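Local coordinates for CMP/dCMP-type deaminase domain-containing protein (Aspergillus oryzae RIB40, PDB 7DRY) that is a zinc-dependent deaminase of the CDA fold that probably deaminates a pyrimidine intermediate of riboflavin biosynthesis, at residues 98-103 and 145-150; 133-138 and 157-162. All blocks are in the same frame, centred on the assembly; numbering follows the deposited sequence.

Interaction 1: 98-103 and 145-150; sequences TMEPCG and EGCQML. With ZN (zinc ion), chain B.
The carboxylate of Glu100 has Cys147 SG over one face, 3.7 Å from Glu100 CD, and the N-H of Cys147 at its rim. On the other side of the carboxylate plane lies Pro137. Cys147 N donates to Glu100 OE2 at 3.1 Å, with an angle of 146° at the hydrogen; OE2 accepts with its anti lone pair, away from OE1. Glu100 CG stands anti to the backbone N (chi1 175°), and the extended chain beyond it carries OE2 to the first turn of helix 145-152. The positive end of the helix dipole would probably favour the charged carboxylate. The Pro101 ring meets the helix at one corner: its CG touches Leu150 CD1 at 3.9 Å, and the two side chains cross at about a right angle. Pro101 and Cys102 belong to the zinc signature of the CDA fold. Cys102 points away from the helix, and its SG binds the zinc ion at 2.2 Å beside His61, Cys112 and a water. Met149 CE presses on Gly103 CA at 3.3 Å, tight for two carbons. Gly146 CA gives a CA-H...O contact to Pro101 O at 3.6 Å. One water accepts from Gly103 N and, weakly, from Gly146 N.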
loop_
_atom_site.group_PDB
_atom_site.type_symbol
_atom_site.label_atom_id
_atom_site.label_comp_id
_atom_site.label_asym_id
_atom_site.label_seq_id
_atom_site.Cartn_x
_atom_site.Cartn_y
_atom_site.Cartn_z
ATOM N N THR A 98 -0.383 1.160 5.166
ATOM C CA THR A 98 -0.633 2.063 6.289
ATOM C C THR A 98 -1.098 3.432 5.805
ATOM O O THR A 98 -2.003 4.023 6.399
ATOM C CB THR A 98 0.565 2.176 7.239
ATOM O OG1 THR A 98 1.718 2.643 6.530
ATOM C CG2 THR A 98 0.863 0.840 7.909
ATOM N N MET A 99 -0.511 3.947 4.724
ATOM C CA MET A 99 -0.863 5.262 4.202
ATOM C C MET A 99 -1.491 5.140 2.818
ATOM O O MET A 99 -1.286 4.155 2.108
ATOM C CB MET A 99 0.379 6.161 4.142
ATOM C CG MET A 99 1.059 6.362 5.501
ATOM S SD MET A 99 2.374 7.579 5.478
ATOM C CE MET A 99 1.441 9.114 5.369
ATOM N N GLU A 100 -2.277 6.157 2.454
ATOM C CA GLU A 100 -2.930 6.206 1.153
ATOM C C GLU A 100 -1.895 6.011 0.041
ATOM O O GLU A 100 -0.837 6.646 0.076
ATOM C CB GLU A 100 -3.578 7.585 0.987
ATOM C CG GLU A 100 -4.190 7.842 -0.375
ATOM C CD GLU A 100 -4.586 9.294 -0.557
ATOM O OE1 GLU A 100 -4.375 10.088 0.379
ATOM O OE2 GLU A 100 -5.096 9.649 -1.639
ATOM N N PRO A 101 -2.160 5.153 -0.946
ATOM C CA PRO A 101 -1.207 5.012 -2.060
ATOM C C PRO A 101 -1.023 6.316 -2.824
ATOM O O PRO A 101 -1.983 7.037 -3.107
ATOM C CB PRO A 101 -1.845 3.933 -2.947
ATOM C CG PRO A 101 -3.258 3.796 -2.463
ATOM C CD PRO A 101 -3.265 4.185 -1.025
ATOM N N CYS A 102 0.225 6.608 -3.168
ATOM C CA CYS A 102 0.529 7.878 -3.804
ATOM C C CYS A 102 0.078 7.902 -5.261
ATOM O O CYS A 102 0.091 6.885 -5.969
ATOM C CB CYS A 102 2.022 8.210 -3.706
ATOM S SG CYS A 102 3.173 7.059 -4.563
ATOM N N GLY A 103 -0.323 9.090 -5.701
ATOM C CA GLY A 103 -0.677 9.297 -7.090
ATOM C C GLY A 103 0.298 10.203 -7.806
ATOM O O GLY A 103 0.186 10.429 -9.016
ATOM N N GLU A 145 -4.965 12.764 -4.384
ATOM C CA GLU A 145 -4.988 12.425 -5.802
ATOM C C GLU A 145 -4.978 10.911 -6.017
ATOM O O GLU A 145 -5.596 10.417 -6.967
ATOM C CB GLU A 145 -3.817 13.104 -6.513
ATOM C CG GLU A 145 -3.805 12.918 -8.015
ATOM C CD GLU A 145 -2.533 13.426 -8.673
ATOM O OE1 GLU A 145 -2.411 13.282 -9.908
ATOM O OE2 GLU A 145 -1.659 13.967 -7.961
ATOM N N GLY A 146 -4.312 10.161 -5.138
ATOM C CA GLY A 146 -4.314 8.712 -5.272
ATOM C C GLY A 146 -5.713 8.131 -5.210
ATOM O O GLY A 146 -6.101 7.309 -6.045
ATOM N N CYS A 147 -6.498 8.575 -4.230
ATOM C CA CYS A 147 -7.859 8.081 -4.068
ATOM C C CYS A 147 -8.717 8.418 -5.282
ATOM O O CYS A 147 -9.510 7.588 -5.746
ATOM C CB CYS A 147 -8.450 8.699 -2.804
ATOM S SG CYS A 147 -7.883 7.871 -1.323
ATOM N N GLN A 148 -8.559 9.629 -5.824
ATOM C CA GLN A 148 -9.310 10.015 -7.014
ATOM C C GLN A 148 -8.998 9.097 -8.192
ATOM O O GLN A 148 -9.905 8.684 -8.924
ATOM C CB GLN A 148 -9.006 11.471 -7.361
ATOM C CG GLN A 148 -9.274 12.437 -6.220
ATOM C CD GLN A 148 -8.794 13.843 -6.525
ATOM O OE1 GLN A 148 -8.329 14.128 -7.628
ATOM N NE2 GLN A 148 -8.898 14.728 -5.540
ATOM N N MET A 149 -7.722 8.760 -8.387
ATOM C CA MET A 149 -7.351 7.894 -9.502
ATOM C C MET A 149 -7.864 6.472 -9.308
ATOM O O MET A 149 -8.272 5.819 -10.277
ATOM C CB MET A 149 -5.839 7.888 -9.689
ATOM C CG MET A 149 -5.337 8.957 -10.621
ATOM S SD MET A 149 -3.545 8.965 -10.654
ATOM C CE MET A 149 -3.237 9.824 -9.148
ATOM N N LEU A 150 -7.834 5.966 -8.073
ATOM C CA LEU A 150 -8.389 4.639 -7.816
ATOM C C LEU A 150 -9.866 4.598 -8.176
ATOM O O LEU A 150 -10.322 3.697 -8.892
ATOM C CB LEU A 150 -8.185 4.257 -6.350
ATOM C CG LEU A 150 -6.741 3.997 -5.920
ATOM C CD1 LEU A 150 -6.671 3.858 -4.410
ATOM C CD2 LEU A 150 -6.177 2.751 -6.609
HETATM ZN ZN ZN B . 3.764 5.359 -3.266
HETATM O O HOH W 1 -1.409 11.248 -3.785
HETATM O O HOH W 2 2.819 5.912 -0.986
#

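Interaction 2: 133-138 and 157-162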
loop_
_atom_site.group_PDB
_atom_site.type_symbol
_atom_site.label_atom_id
_atom_site.label_comp_id
_atom_site.label_asym_id
_atom_site.label_seq_id
_atom_site.Cartn_x
_atom_site.Cartn_y
_atom_site.Cartn_z
ATOM N N GLY A 133 -4.863 3.437 6.505
ATOM C CA GLY A 133 -5.132 3.959 7.834
ATOM C C GLY A 133 -5.073 5.465 7.993
ATOM O O GLY A 133 -5.566 6.010 8.991
ATOM N N VAL A 134 -4.484 6.156 7.016
ATOM C CA VAL A 134 -4.387 7.615 7.021
ATOM C C VAL A 134 -4.593 8.106 5.596
ATOM O O VAL A 134 -3.953 7.605 4.666
ATOM C CB VAL A 134 -3.027 8.110 7.558
ATOM C CG1 VAL A 134 -2.914 9.627 7.420
ATOM C CG2 VAL A 134 -2.823 7.699 9.006
ATOM N N LYS A 135 -5.473 9.094 5.423
ATOM C CA LYS A 135 -5.766 9.646 4.101
ATOM C C LYS A 135 -4.742 10.718 3.719
ATOM O O LYS A 135 -5.063 11.857 3.396
ATOM C CB LYS A 135 -7.200 10.158 4.029
ATOM C CG LYS A 135 -7.766 10.108 2.613
ATOM C CD LYS A 135 -9.203 10.600 2.537
ATOM C CE LYS A 135 -9.697 10.572 1.099
ATOM N NZ LYS A 135 -11.059 11.157 0.949
ATOM N N GLU A 136 -3.476 10.311 3.762
ATOM C CA GLU A 136 -2.351 11.105 3.301
ATOM C C GLU A 136 -1.373 10.117 2.680
ATOM O O GLU A 136 -1.197 9.005 3.201
ATOM C CB GLU A 136 -1.648 11.863 4.437
ATOM C CG GLU A 136 -2.510 12.907 5.132
ATOM C CD GLU A 136 -2.951 14.023 4.204
ATOM O OE1 GLU A 136 -2.234 14.314 3.222
ATOM O OE2 GLU A 136 -4.021 14.613 4.461
ATOM N N PRO A 137 -0.745 10.481 1.569
ATOM C CA PRO A 137 0.191 9.566 0.913
ATOM C C PRO A 137 1.537 9.547 1.621
ATOM O O PRO A 137 1.883 10.442 2.390
ATOM C CB PRO A 137 0.335 10.169 -0.487
ATOM C CG PRO A 137 0.123 11.644 -0.265
ATOM C CD PRO A 137 -0.924 11.737 0.814
ATOM N N GLY A 138 2.308 8.506 1.324
ATOM C CA GLY A 138 3.657 8.388 1.838
ATOM C C GLY A 138 4.644 9.195 1.028
ATOM O O GLY A 138 5.639 8.663 0.531
ATOM N N TRP A 157 -11.725 1.698 -2.390
ATOM C CA TRP A 157 -10.821 1.974 -1.284
ATOM C C TRP A 157 -11.628 2.330 -0.045
ATOM O O TRP A 157 -12.783 2.752 -0.125
ATOM C CB TRP A 157 -9.788 3.060 -1.625
ATOM C CG TRP A 157 -10.392 4.329 -2.111
ATOM C CD1 TRP A 157 -10.630 4.675 -3.409
ATOM C CD2 TRP A 157 -10.841 5.429 -1.310
ATOM N NE1 TRP A 157 -11.194 5.925 -3.467
ATOM C CE2 TRP A 157 -11.337 6.412 -2.194
ATOM C CE3 TRP A 157 -10.863 5.682 0.065
ATOM C CZ2 TRP A 157 -11.857 7.627 -1.747
ATOM C CZ3 TRP A 157 -11.386 6.891 0.509
ATOM C CH2 TRP A 157 -11.876 7.847 -0.396
ATOM N N GLN A 158 -10.987 2.157 1.114
ATOM C CA GLN A 158 -11.654 2.367 2.389
ATOM C C GLN A 158 -10.617 2.803 3.414
ATOM O O GLN A 158 -9.564 2.170 3.542
ATOM C CB GLN A 158 -12.306 1.066 2.856
ATOM C CG GLN A 158 -13.073 1.174 4.150
ATOM C CD GLN A 158 -14.001 -0.004 4.350
ATOM O OE1 GLN A 158 -14.613 -0.496 3.398
ATOM N NE2 GLN A 158 -14.102 -0.473 5.584
ATOM N N VAL A 159 -10.915 3.880 4.133
ATOM C CA VAL A 159 -10.082 4.298 5.253
ATOM C C VAL A 159 -10.516 3.535 6.495
ATOM O O VAL A 159 -11.713 3.437 6.793
ATOM C CB VAL A 159 -10.185 5.813 5.475
ATOM C CG1 VAL A 159 -9.187 6.248 6.532
ATOM C CG2 VAL A 159 -9.941 6.559 4.176
ATOM N N VAL A 160 -9.542 3.001 7.225
ATOM C CA VAL A 160 -9.774 2.293 8.477
ATOM C C VAL A 160 -9.234 3.181 9.585
ATOM O O VAL A 160 -8.019 3.401 9.677
ATOM C CB VAL A 160 -9.075 0.931 8.484
ATOM C CG1 VAL A 160 -9.343 0.197 9.797
ATOM C CG2 VAL A 160 -9.514 0.098 7.280
ATOM N N ASN A 161 -10.132 3.699 10.420
ATOM C CA ASN A 161 -9.761 4.672 11.433
ATOM C C ASN A 161 -9.205 3.978 12.672
ATOM O O ASN A 161 -9.393 2.775 12.881
ATOM C CB ASN A 161 -10.983 5.501 11.841
ATOM C CG ASN A 161 -11.571 6.292 10.682
ATOM O OD1 ASN A 161 -10.843 6.857 9.867
ATOM N ND2 ASN A 161 -12.896 6.335 10.608
ATOM N N GLY A 162 -8.499 4.757 13.491
ATOM C CA GLY A 162 -8.072 4.324 14.809
ATOM C C GLY A 162 -6.579 4.146 14.991
ATOM O O GLY A 162 -6.132 3.991 16.134
HETATM O O HOH W 3 -6.098 4.406 11.101
#
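Lys135 reaches across to Trp157 with the end of its side chain. Lys135 NZ lies 3.7 Å from Trp157 CH2, and Lys135 CE is 3.8 Å from the same atom. The approach to the ring is oblique, and the two side chains cross at about a right angle. Lys135 is the centre of an inverse gamma turn, closed by a weak bond from Glu136 N to Val134 O. Lys135 CG is roughly anti to the backbone N (chi1 -152°), and the chain is extended from there to NZ. Lys135 CD passes Val159 CG2 at 4.4 Å. Trp157 CG sits between its backbone N and carbonyl carbon (chi1 54°). Its NE1 bonds to Thr151 OG1 of helix 145-152, which helps fix the rotation of the indole. Strand 156-159 pairs in parallel with strand 127-132 in the CDA sheet; 133-138 has just left the latter. Gly133 CA still makes a CA-H...O contact of 3.5 Å to Val160 O. A water donates to Gly133 O at 2.7 Å and to Val160 O at 2.6 Å. No direct hydrogen bond joins the segments: both carbonyls accept, so the water and the CA-H...O contact serve instead, while the lysine adds mainly van der Waals packing.

How the interactions relate
The chain leaves strand 91-97 into 98-103, runs through helix 112-117 and strand 127-132, and reaches 133-138. It then forms helix 145-152 and enters strand 156-159. Interaction 1 closes the loop from 98-103 to the helix. Interaction 2 closes the shorter loop from 133-138 to 157-162. The two loops cross, because their segments alternate along the chain. Interaction 2 spans the helix of a parallel beta-alpha-beta crossover, and interaction 1 ties that helix to the zinc-site loop. The contacts also meet directly: Gly133 N lies 2.9 Å from Thr98 O and Glu100 N 3.1 Å from Val134 O, both probable hydrogen bonds just beyond the parallel strands 91-97 and 127-132.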